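Transcobalamin-1 (Homo sapiens, PDB 4KKI) captures vitamin B12 with femtomolar affinity and shields it from stomach acid. Local coordinates at residues 74-79 against 110-115; 96-101 against 116-121; 170-175 against 221-226; 181-186 against 229-234. All coordinates share one frame; numbering follows the deposited sequence.

All four contacts lie in the N-terminal alpha domain, an alpha6-alpha6 helical barrel, in two pairs. Contacts 1 and 2 have centres about 9 Å apart and touch each other; their segments alternate along the chain on helices 69-85, 92-102, 111-115 and 118-135, joined on one side of the chain's centre. Contacts 3 and 4, centred about 12 Å apart, come later and also interleave: contact 3 joins the loop before strand 178-179 to helix 213-229, contact 4 joins strand 182-183 and the start of helix 185-203 to the loop after helix 213-229. Contact 4, across the chain's centre and about 35 Å from contact 1 between centres, borders the cyanocobalamin pocket through D186.

Contact 1 of 4, residues 74-79 against 110-115; sequences KMIQQI and ENLIYD
The side chain of L112 projects toward helix 69-85 and meets I76 and I79, two residues spaced three apart on that helix, through a single methyl, CD2. Along the second segment, the carbonyl of N111 accepts the backbone N of D115, N to O 2.7 Å, which closes the turn carrying L112. At L112, CD2 approaches I76 CD1 at 4.3 Å. The I76 side chain is folded at its second torsion, chi2 -59°, and its terminal methyl thereby swings round to L112 although the CB itself is not aimed there. On the next turn of the helix, I79 offers its CG2 branch, 4.5 Å from the same CD2 of L112, while I79 as a whole also packs on I98 and L102 of helix 92-102. The apolar touch is light, with 96 Å² buried in all, and the closest CA atoms, those of I79 and L112, stay 9.2 Å apart. I113, next in sequence, packs instead on L102 and I119. Its CG2 also sits over the centre of the Y114 ring, 4.2 Å above the plane, and Y114 in turn lies against I119. On helix 69-85, K74 and Q78 are hydrogen-bonded to the 46-54 region, to S46, N49, T52 and A54. With the side chain of I79 about 12 Å from cyanocobalamin, this is helix-to-helix packing away from the ligand, joining helix 69-85 to the short helix 111-115, with helix 92-102 between them in sequence, in the alpha6-alpha6 barrel.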
# COMPACT_ATOMS: atom_id res chain seq x y z
N LYS A 74 -10.95 17.82 -0.71
CA LYS A 74 -10.08 17.40 -1.80
C LYS A 74 -10.47 16.01 -2.29
O LYS A 74 -10.50 15.75 -3.49
CB LYS A 74 -8.61 17.40 -1.36
CG LYS A 74 -7.65 16.98 -2.47
CD LYS A 74 -6.22 16.91 -1.99
CE LYS A 74 -5.29 16.43 -3.09
NZ LYS A 74 -3.91 16.16 -2.60
N MET A 75 -10.77 15.12 -1.35
CA MET A 75 -11.10 13.74 -1.70
C MET A 75 -12.39 13.65 -2.49
O MET A 75 -12.48 12.93 -3.48
CB MET A 75 -11.19 12.85 -0.46
CG MET A 75 -11.46 11.39 -0.80
SD MET A 75 -11.97 10.39 0.61
CE MET A 75 -13.51 11.18 1.08
N ILE A 76 -13.40 14.39 -2.04
CA ILE A 76 -14.70 14.41 -2.71
C ILE A 76 -14.55 14.92 -4.14
O ILE A 76 -15.13 14.36 -5.07
CB ILE A 76 -15.71 15.29 -1.95
CG1 ILE A 76 -15.97 14.72 -0.55
CG2 ILE A 76 -17.02 15.39 -2.72
CD1 ILE A 76 -16.51 13.31 -0.56
N GLN A 77 -13.75 15.96 -4.30
CA GLN A 77 -13.47 16.52 -5.62
C GLN A 77 -12.80 15.48 -6.52
O GLN A 77 -13.16 15.35 -7.69
CB GLN A 77 -12.58 17.76 -5.49
CG GLN A 77 -12.23 18.42 -6.81
CD GLN A 77 -11.28 19.60 -6.65
OE1 GLN A 77 -10.88 19.93 -5.53
NE2 GLN A 77 -10.92 20.23 -7.76
N GLN A 78 -11.84 14.75 -5.97
CA GLN A 78 -11.18 13.68 -6.72
C GLN A 78 -12.16 12.57 -7.09
O GLN A 78 -12.15 12.07 -8.21
CB GLN A 78 -10.01 13.10 -5.93
CG GLN A 78 -8.81 14.03 -5.80
CD GLN A 78 -7.66 13.39 -5.05
OE1 GLN A 78 -7.82 12.37 -4.38
NE2 GLN A 78 -6.48 13.98 -5.17
N ILE A 79 -13.00 12.19 -6.13
CA ILE A 79 -13.97 11.13 -6.34
C ILE A 79 -14.99 11.52 -7.40
O ILE A 79 -15.26 10.75 -8.32
CB ILE A 79 -14.68 10.73 -5.03
CG1 ILE A 79 -13.69 10.06 -4.08
CG2 ILE A 79 -15.86 9.81 -5.31
CD1 ILE A 79 -14.27 9.72 -2.71
N GLU A 110 -21.30 9.06 2.60
CA GLU A 110 -21.43 7.62 2.39
C GLU A 110 -22.48 7.31 1.33
O GLU A 110 -22.44 6.26 0.69
CB GLU A 110 -21.77 6.92 3.70
CG GLU A 110 -21.62 5.40 3.64
CD GLU A 110 -22.13 4.72 4.90
OE1 GLU A 110 -21.61 3.64 5.24
OE2 GLU A 110 -23.04 5.27 5.55
N ASN A 111 -23.43 8.23 1.15
CA ASN A 111 -24.45 8.09 0.12
C ASN A 111 -23.87 8.00 -1.29
O ASN A 111 -24.49 7.42 -2.18
CB ASN A 111 -25.46 9.24 0.20
CG ASN A 111 -26.54 9.00 1.23
OD1 ASN A 111 -26.34 9.23 2.43
ND2 ASN A 111 -27.70 8.54 0.78
N LEU A 112 -22.69 8.59 -1.48
CA LEU A 112 -22.04 8.59 -2.79
C LEU A 112 -21.76 7.17 -3.26
O LEU A 112 -21.74 6.89 -4.46
CB LEU A 112 -20.74 9.39 -2.76
CG LEU A 112 -20.80 10.91 -2.92
CD1 LEU A 112 -21.50 11.58 -1.75
CD2 LEU A 112 -19.40 11.48 -3.11
N ILE A 113 -21.54 6.27 -2.31
CA ILE A 113 -21.31 4.86 -2.62
C ILE A 113 -22.53 4.26 -3.30
O ILE A 113 -22.42 3.56 -4.30
CB ILE A 113 -21.01 4.05 -1.36
CG1 ILE A 113 -19.79 4.62 -0.64
CG2 ILE A 113 -20.80 2.58 -1.71
CD1 ILE A 113 -19.49 3.95 0.69
N TYR A 114 -23.70 4.55 -2.75
CA TYR A 114 -24.93 3.95 -3.24
C TYR A 114 -25.59 4.78 -4.35
O TYR A 114 -26.33 4.25 -5.17
CB TYR A 114 -25.90 3.70 -2.08
CG TYR A 114 -25.25 2.94 -0.95
CD1 TYR A 114 -25.04 1.57 -1.05
CD2 TYR A 114 -24.84 3.58 0.21
CE1 TYR A 114 -24.45 0.86 -0.02
CE2 TYR A 114 -24.24 2.88 1.24
CZ TYR A 114 -24.05 1.52 1.12
OH TYR A 114 -23.46 0.82 2.14
N ASP A 115 -25.29 6.07 -4.37
CA ASP A 115 -25.82 6.95 -5.41
C ASP A 115 -25.07 6.76 -6.73
O ASP A 115 -25.62 7.00 -7.80
CB ASP A 115 -25.76 8.41 -4.98
CG ASP A 115 -26.75 8.73 -3.87
OD1 ASP A 115 -27.77 8.01 -3.75
OD2 ASP A 115 -26.52 9.70 -3.12

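Contact 2 of 4, residues 96-101 against 116-121; sequences ALIILA and YHLIDK
I99 holds CG1 anti to its carbonyl carbon (chi1 -62°) and extends the chain beyond it (chi2 177°), a shape that delivers CD1 onto the backbone of L118. There CD1 lies 3.4 Å from the carbonyl oxygen of L118, a van der Waals approach to a polar atom. The two side chains then run antiparallel alongside each other, I99 CG1 coming within 3.8 Å of L118 CB. L118, with CG likewise anti to its carbonyl carbon, lays CD1 against I98 CG2 at 3.9 Å, and these two side chains meet nearly perpendicular. A looser touch joins I99 CD1 to I119 CG1 at 4.4 Å. Helix 92-102 and the start of helix 118-135 are thus joined by aliphatic packing, as neighbouring helices are in an alpha6-alpha6 barrel, with the CA atoms of I99 and L118 only 6.9 Å apart. H117, with positive phi (56°), is the first residue to leave the preceding helical run and sits at the N-cap position of helix 118-135; its carbonyl O accepts the N of K121 at 3.0 Å. Another face of helix 92-102 is covered too: A96 packs on L149, D150 and A153 of helix 144-156. F157 touches both L100 and I119, bridging the two segments from a loop.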
# COMPACT_ATOMS: atom_id res chain seq x y z
N ALA A 96 -11.86 0.43 -4.61
CA ALA A 96 -11.99 -0.19 -3.29
C ALA A 96 -11.66 0.81 -2.19
O ALA A 96 -12.39 0.93 -1.21
CB ALA A 96 -11.10 -1.41 -3.19
N LEU A 97 -10.55 1.54 -2.35
CA LEU A 97 -10.15 2.55 -1.37
C LEU A 97 -11.17 3.68 -1.28
O LEU A 97 -11.42 4.22 -0.21
CB LEU A 97 -8.77 3.12 -1.70
CG LEU A 97 -7.57 2.24 -1.38
CD1 LEU A 97 -6.29 2.88 -1.87
CD2 LEU A 97 -7.49 1.96 0.12
N ILE A 98 -11.76 4.04 -2.42
CA ILE A 98 -12.78 5.08 -2.46
C ILE A 98 -13.97 4.67 -1.61
O ILE A 98 -14.45 5.44 -0.78
CB ILE A 98 -13.23 5.38 -3.89
CG1 ILE A 98 -12.13 6.12 -4.64
CG2 ILE A 98 -14.51 6.21 -3.89
CD1 ILE A 98 -12.47 6.43 -6.08
N ILE A 99 -14.43 3.44 -1.81
CA ILE A 99 -15.56 2.91 -1.06
C ILE A 99 -15.24 2.85 0.44
O ILE A 99 -16.06 3.22 1.27
CB ILE A 99 -15.97 1.52 -1.58
CG1 ILE A 99 -16.42 1.62 -3.04
CG2 ILE A 99 -17.07 0.92 -0.71
CD1 ILE A 99 -16.78 0.29 -3.68
N LEU A 100 -14.03 2.40 0.76
CA LEU A 100 -13.61 2.30 2.16
C LEU A 100 -13.56 3.68 2.81
O LEU A 100 -14.07 3.87 3.91
CB LEU A 100 -12.24 1.62 2.28
CG LEU A 100 -12.17 0.14 1.87
CD1 LEU A 100 -10.73 -0.34 1.92
CD2 LEU A 100 -13.06 -0.72 2.76
N ALA A 101 -12.95 4.64 2.12
CA ALA A 101 -12.85 6.00 2.62
C ALA A 101 -14.22 6.66 2.81
O ALA A 101 -14.43 7.40 3.77
CB ALA A 101 -11.98 6.85 1.70
N TYR A 116 -23.82 6.31 -6.64
CA TYR A 116 -23.00 6.08 -7.83
C TYR A 116 -22.87 4.60 -8.14
O TYR A 116 -22.26 4.21 -9.14
CB TYR A 116 -21.61 6.69 -7.65
CG TYR A 116 -21.59 8.20 -7.54
CD1 TYR A 116 -22.54 8.98 -8.19
CD2 TYR A 116 -20.62 8.84 -6.78
CE1 TYR A 116 -22.52 10.36 -8.09
CE2 TYR A 116 -20.59 10.22 -6.68
CZ TYR A 116 -21.55 10.98 -7.33
OH TYR A 116 -21.52 12.35 -7.22
N HIS A 117 -23.46 3.77 -7.27
CA HIS A 117 -23.38 2.31 -7.39
C HIS A 117 -21.94 1.81 -7.46
O HIS A 117 -21.59 0.97 -8.29
CB HIS A 117 -24.18 1.82 -8.60
CG HIS A 117 -25.67 1.93 -8.42
ND1 HIS A 117 -26.46 0.85 -8.12
CD2 HIS A 117 -26.49 3.01 -8.47
CE1 HIS A 117 -27.72 1.25 -8.00
NE2 HIS A 117 -27.76 2.56 -8.21
N LEU A 118 -21.10 2.32 -6.56
CA LEU A 118 -19.68 2.00 -6.55
C LEU A 118 -19.42 0.55 -6.17
O LEU A 118 -18.46 -0.06 -6.64
CB LEU A 118 -18.93 2.94 -5.60
CG LEU A 118 -19.03 4.43 -5.94
CD1 LEU A 118 -18.14 5.26 -5.02
CD2 LEU A 118 -18.66 4.66 -7.40
N ILE A 119 -20.28 -0.00 -5.32
CA ILE A 119 -20.16 -1.40 -4.91
C ILE A 119 -20.39 -2.31 -6.12
O ILE A 119 -19.62 -3.24 -6.35
CB ILE A 119 -21.16 -1.75 -3.80
CG1 ILE A 119 -20.81 -1.00 -2.51
CG2 ILE A 119 -21.17 -3.25 -3.53
CD1 ILE A 119 -21.75 -1.30 -1.36
N ASP A 120 -21.43 -2.01 -6.89
CA ASP A 120 -21.71 -2.75 -8.11
C ASP A 120 -20.54 -2.64 -9.08
O ASP A 120 -20.16 -3.62 -9.72
CB ASP A 120 -23.01 -2.25 -8.77
CG ASP A 120 -24.24 -2.59 -7.96
OD1 ASP A 120 -24.12 -2.80 -6.73
OD2 ASP A 120 -25.34 -2.65 -8.54
N LYS A 121 -19.97 -1.44 -9.19
CA LYS A 121 -18.85 -1.21 -10.09
C LYS A 121 -17.61 -1.97 -9.63
O LYS A 121 -16.84 -2.48 -10.45
CB LYS A 121 -18.55 0.28 -10.21
CG LYS A 121 -19.55 1.05 -11.06
CD LYS A 121 -19.50 0.62 -12.51
CE LYS A 121 -20.63 1.23 -13.33
NZ LYS A 121 -20.65 2.71 -13.25

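Contact 3 of 4, residues 170-175 against 221-226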
# COMPACT_ATOMS: atom_id res chain seq x y z
N PHE A 170 -6.60 -17.05 -3.42
CA PHE A 170 -5.83 -16.48 -2.33
C PHE A 170 -4.91 -17.47 -1.60
O PHE A 170 -4.42 -17.17 -0.51
CB PHE A 170 -6.74 -15.77 -1.33
CG PHE A 170 -7.15 -14.39 -1.76
CD1 PHE A 170 -8.14 -14.21 -2.71
CD2 PHE A 170 -6.54 -13.27 -1.22
CE1 PHE A 170 -8.52 -12.94 -3.12
CE2 PHE A 170 -6.91 -11.99 -1.62
CZ PHE A 170 -7.90 -11.83 -2.57
N THR A 171 -4.69 -18.63 -2.21
CA THR A 171 -3.76 -19.62 -1.66
C THR A 171 -2.38 -19.01 -1.43
O THR A 171 -1.81 -18.41 -2.34
CB THR A 171 -3.61 -20.82 -2.61
OG1 THR A 171 -4.85 -21.07 -3.28
CG2 THR A 171 -3.19 -22.06 -1.84
N PRO A 172 -1.84 -19.18 -0.22
CA PRO A 172 -0.56 -18.59 0.20
C PRO A 172 0.62 -18.95 -0.71
O PRO A 172 1.63 -18.25 -0.70
CB PRO A 172 -0.34 -19.18 1.59
CG PRO A 172 -1.70 -19.47 2.09
CD PRO A 172 -2.47 -19.92 0.89
N GLU A 173 0.48 -20.01 -1.49
CA GLU A 173 1.57 -20.44 -2.38
C GLU A 173 1.47 -19.78 -3.75
O GLU A 173 2.35 -19.96 -4.59
CB GLU A 173 1.61 -21.96 -2.50
CG GLU A 173 1.83 -22.68 -1.17
CD GLU A 173 3.13 -22.29 -0.49
OE1 GLU A 173 4.12 -22.03 -1.21
OE2 GLU A 173 3.16 -22.24 0.75
N ASN A 174 0.40 -19.02 -3.97
CA ASN A 174 0.22 -18.30 -5.23
C ASN A 174 1.36 -17.33 -5.49
O ASN A 174 1.81 -16.63 -4.58
CB ASN A 174 -1.11 -17.55 -5.24
CG ASN A 174 -1.45 -16.97 -6.61
OD1 ASN A 174 -0.91 -15.94 -7.01
ND2 ASN A 174 -2.34 -17.64 -7.32
N LYS A 175 1.83 -17.29 -6.73
CA LYS A 175 3.00 -16.51 -7.10
C LYS A 175 2.83 -15.01 -6.85
O LYS A 175 3.81 -14.29 -6.64
CB LYS A 175 3.37 -16.76 -8.56
CG LYS A 175 2.26 -16.41 -9.55
CD LYS A 175 2.70 -16.62 -10.99
CE LYS A 175 1.60 -16.24 -11.96
NZ LYS A 175 2.03 -16.41 -13.38
N THR A 221 -4.89 -17.98 6.13
CA THR A 221 -4.52 -16.92 7.06
C THR A 221 -3.36 -17.35 7.95
O THR A 221 -2.42 -16.59 8.17
CB THR A 221 -5.71 -16.50 7.95
OG1 THR A 221 -6.81 -16.11 7.13
CG2 THR A 221 -5.31 -15.33 8.84
N LYS A 222 -3.43 -18.58 8.46
CA LYS A 222 -2.37 -19.14 9.28
C LYS A 222 -1.02 -19.12 8.56
O LYS A 222 -0.01 -18.70 9.13
CB LYS A 222 -2.72 -20.58 9.68
CG LYS A 222 -1.67 -21.25 10.55
CD LYS A 222 -2.15 -22.62 11.02
CE LYS A 222 -1.08 -23.33 11.84
NZ LYS A 222 0.15 -23.62 11.04
N SER A 223 -1.02 -19.56 7.31
CA SER A 223 0.20 -19.58 6.49
C SER A 223 0.72 -18.17 6.22
O SER A 223 1.93 -17.93 6.29
CB SER A 223 -0.06 -20.33 5.18
OG SER A 223 1.08 -20.28 4.33
N LEU A 224 -0.18 -17.25 5.90
CA LEU A 224 0.19 -15.87 5.61
C LEU A 224 0.79 -15.16 6.83
O LEU A 224 1.73 -14.38 6.70
CB LEU A 224 -1.00 -15.08 5.07
CG LEU A 224 -1.44 -15.45 3.65
CD1 LEU A 224 -2.69 -14.68 3.25
CD2 LEU A 224 -0.31 -15.21 2.67
N VAL A 225 0.24 -15.44 8.01
CA VAL A 225 0.76 -14.87 9.25
C VAL A 225 2.19 -15.34 9.52
O VAL A 225 3.06 -14.55 9.88
CB VAL A 225 -0.13 -15.23 10.46
CG1 VAL A 225 0.57 -14.91 11.78
CG2 VAL A 225 -1.46 -14.50 10.37
N GLU A 226 2.43 -16.63 9.31
CA GLU A 226 3.77 -17.19 9.45
C GLU A 226 4.76 -16.54 8.49
O GLU A 226 5.88 -16.20 8.88
CB GLU A 226 3.73 -18.70 9.25
CG GLU A 226 2.91 -19.43 10.30
CD GLU A 226 2.57 -20.85 9.90
OE1 GLU A 226 2.81 -21.21 8.73
OE2 GLU A 226 2.05 -21.60 10.75
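P172 lays CB and CG against S223 and CB against L224 of helix 213-229, where the loop after helix 163-169 docks on a helix of the alpha6-alpha6 barrel. P172 CB lies 3.3 Å from S223 OG, and P172 CG is 3.6 Å from S223 CB. The hydroxyl reaches the ring because OG stands anti to the backbone N of S223 (chi1 176°). L224 reaches the same P172 CB with CD2, at 4.1 Å. The proline is held in place by a type I beta turn from T171 to N174, in which it fills the second position; the turn is closed by the bond from N174 N to T171 O, 2.8 Å. Farther out, F170, the residue preceding the turn, packs on L147, S148 and V151 of helix 144-156, and L224 rests against V192 and L195 of helix 185-203. P172 also touches Y220 and K227. One turn of helix 213-229 carries its own salt bridge: K222 NZ sits 2.8 Å from E226 OE2, meeting the carboxylate on its syn side, 21° out of plane.

Contact 4 of 4, residues 181-186 against 229-234; sequences SQFSVD and LSEKKE
Q182 reaches E231 by a hydrogen bond from NE2 to OE1, 3.1 Å long and nearly straight at 169°. E231 OE1 lies close to the amide plane of Q182, whereas NE2 comes onto OE1 from above the carboxylate, 77° out of that plane. Q182 is bent at its second torsion (chi2 63°), which turns the amide back so that NE2 also donates to F183 O at 2.9 Å; two acceptors thus fix its rotation. F183, next along, presents CB to E231 OE2 at 3.8 Å, while E231 CG lies at the edge of the F183 ring, 4.1 Å from CD2. S184 turns its CB away and takes the N-cap position of helix 185-203. V185 then runs antiparallel alongside E231, V185 CG2 touching E231 CB at 3.7 Å. E231 thus packs CB and CG against V185 and the F183 ring edge and turns its carboxylate to Q182; K233 NZ is a long ion-pair partner of OE1. Replacing E231 by an alanine removes the carboxylate, which would probably leave Q182 NE2 with F183 O alone of its two acceptors here and open a gap beside V185 and the F183 ring. D186, one residue on, hydrogen-bonds cyanocobalamin through OD2. The contact seats strand 182-183 and the start of helix 185-203 against the loop after helix 213-229: F183 also packs on K227 and I228 of that helix, and V185 on A247 of helix 244-252.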
# COMPACT_ATOMS: atom_id res chain seq x y z
N SER A 181 11.96 -13.31 -5.33
CA SER A 181 12.11 -14.28 -4.26
C SER A 181 11.55 -13.73 -2.96
O SER A 181 11.43 -14.44 -1.96
CB SER A 181 13.59 -14.65 -4.08
OG SER A 181 14.35 -13.51 -3.71
N GLN A 182 11.19 -12.45 -2.97
CA GLN A 182 10.74 -11.76 -1.77
C GLN A 182 9.23 -11.84 -1.57
O GLN A 182 8.46 -11.42 -2.43
CB GLN A 182 11.18 -10.30 -1.80
CG GLN A 182 10.68 -9.47 -0.62
CD GLN A 182 11.23 -9.96 0.70
OE1 GLN A 182 12.38 -10.37 0.80
NE2 GLN A 182 10.39 -9.92 1.74
N PHE A 183 8.81 -12.36 -0.43
CA PHE A 183 7.40 -12.35 -0.08
C PHE A 183 6.97 -10.92 0.18
O PHE A 183 7.61 -10.21 0.94
CB PHE A 183 7.17 -13.22 1.14
CG PHE A 183 5.80 -13.08 1.75
CD1 PHE A 183 4.71 -13.71 1.20
CD2 PHE A 183 5.62 -12.32 2.89
CE1 PHE A 183 3.46 -13.59 1.77
CE2 PHE A 183 4.38 -12.20 3.46
CZ PHE A 183 3.30 -12.83 2.90
N SER A 184 5.90 -10.49 -0.47
CA SER A 184 5.38 -9.14 -0.28
C SER A 184 4.55 -9.06 1.00
O SER A 184 3.41 -9.52 1.05
CB SER A 184 4.53 -8.72 -1.49
OG SER A 184 3.97 -7.43 -1.28
N VAL A 185 5.14 -8.47 2.02
CA VAL A 185 4.49 -8.31 3.31
C VAL A 185 3.22 -7.50 3.18
O VAL A 185 2.20 -7.84 3.76
CB VAL A 185 5.44 -7.63 4.31
CG1 VAL A 185 4.74 -7.34 5.63
CG2 VAL A 185 6.66 -8.50 4.54
N ASP A 186 3.28 -6.42 2.42
CA ASP A 186 2.13 -5.55 2.20
C ASP A 186 0.96 -6.34 1.63
O ASP A 186 -0.17 -6.25 2.11
CB ASP A 186 2.49 -4.42 1.23
CG ASP A 186 3.82 -3.77 1.55
OD1 ASP A 186 4.87 -4.42 1.32
OD2 ASP A 186 3.83 -2.61 2.03
N LEU A 229 5.43 -12.92 9.70
CA LEU A 229 6.34 -12.92 10.84
C LEU A 229 7.76 -13.35 10.47
O LEU A 229 8.72 -12.96 11.13
CB LEU A 229 5.80 -13.81 11.96
CG LEU A 229 4.64 -13.22 12.77
CD1 LEU A 229 4.04 -14.26 13.69
CD2 LEU A 229 5.12 -12.01 13.56
N SER A 230 7.88 -14.15 9.41
CA SER A 230 9.19 -14.59 8.94
C SER A 230 9.99 -13.43 8.36
O SER A 230 11.20 -13.54 8.16
CB SER A 230 9.04 -15.69 7.88
OG SER A 230 8.48 -16.86 8.44
N GLU A 231 9.31 -12.32 8.08
CA GLU A 231 9.97 -11.15 7.52
C GLU A 231 10.22 -10.10 8.58
O GLU A 231 10.58 -8.96 8.27
CB GLU A 231 9.14 -10.56 6.38
CG GLU A 231 8.83 -11.53 5.24
CD GLU A 231 10.05 -11.90 4.42
OE1 GLU A 231 11.07 -11.17 4.47
OE2 GLU A 231 10.00 -12.93 3.72
N LYS A 232 10.02 -10.47 9.84
CA LYS A 232 10.26 -9.55 10.95
C LYS A 232 11.76 -9.35 11.15
O LYS A 232 12.51 -10.31 11.31
CB LYS A 232 9.62 -10.07 12.24
CG LYS A 232 9.78 -9.14 13.44
CD LYS A 232 8.94 -9.61 14.63
CE LYS A 232 9.49 -10.88 15.26
NZ LYS A 232 10.80 -10.64 15.94
N LYS A 233 12.19 -8.10 11.12
CA LYS A 233 13.59 -7.77 11.31
C LYS A 233 13.94 -7.76 12.80
O LYS A 233 13.06 -7.89 13.65
CB LYS A 233 13.94 -6.43 10.67
CG LYS A 233 14.44 -6.53 9.23
CD LYS A 233 13.44 -7.22 8.32
CE LYS A 233 14.00 -7.43 6.93
NZ LYS A 233 13.03 -8.12 6.04
N GLU A 234 15.22 -7.62 13.10
CA GLU A 234 15.71 -7.65 14.47
C GLU A 234 15.20 -6.47 15.28
O GLU A 234 14.98 -6.58 16.49
CB GLU A 234 17.24 -7.68 14.48
CG GLU A 234 17.86 -8.03 15.82
CD GLU A 234 19.37 -8.11 15.77
OE1 GLU A 234 19.98 -7.49 14.87
OE2 GLU A 234 19.96 -8.81 16.62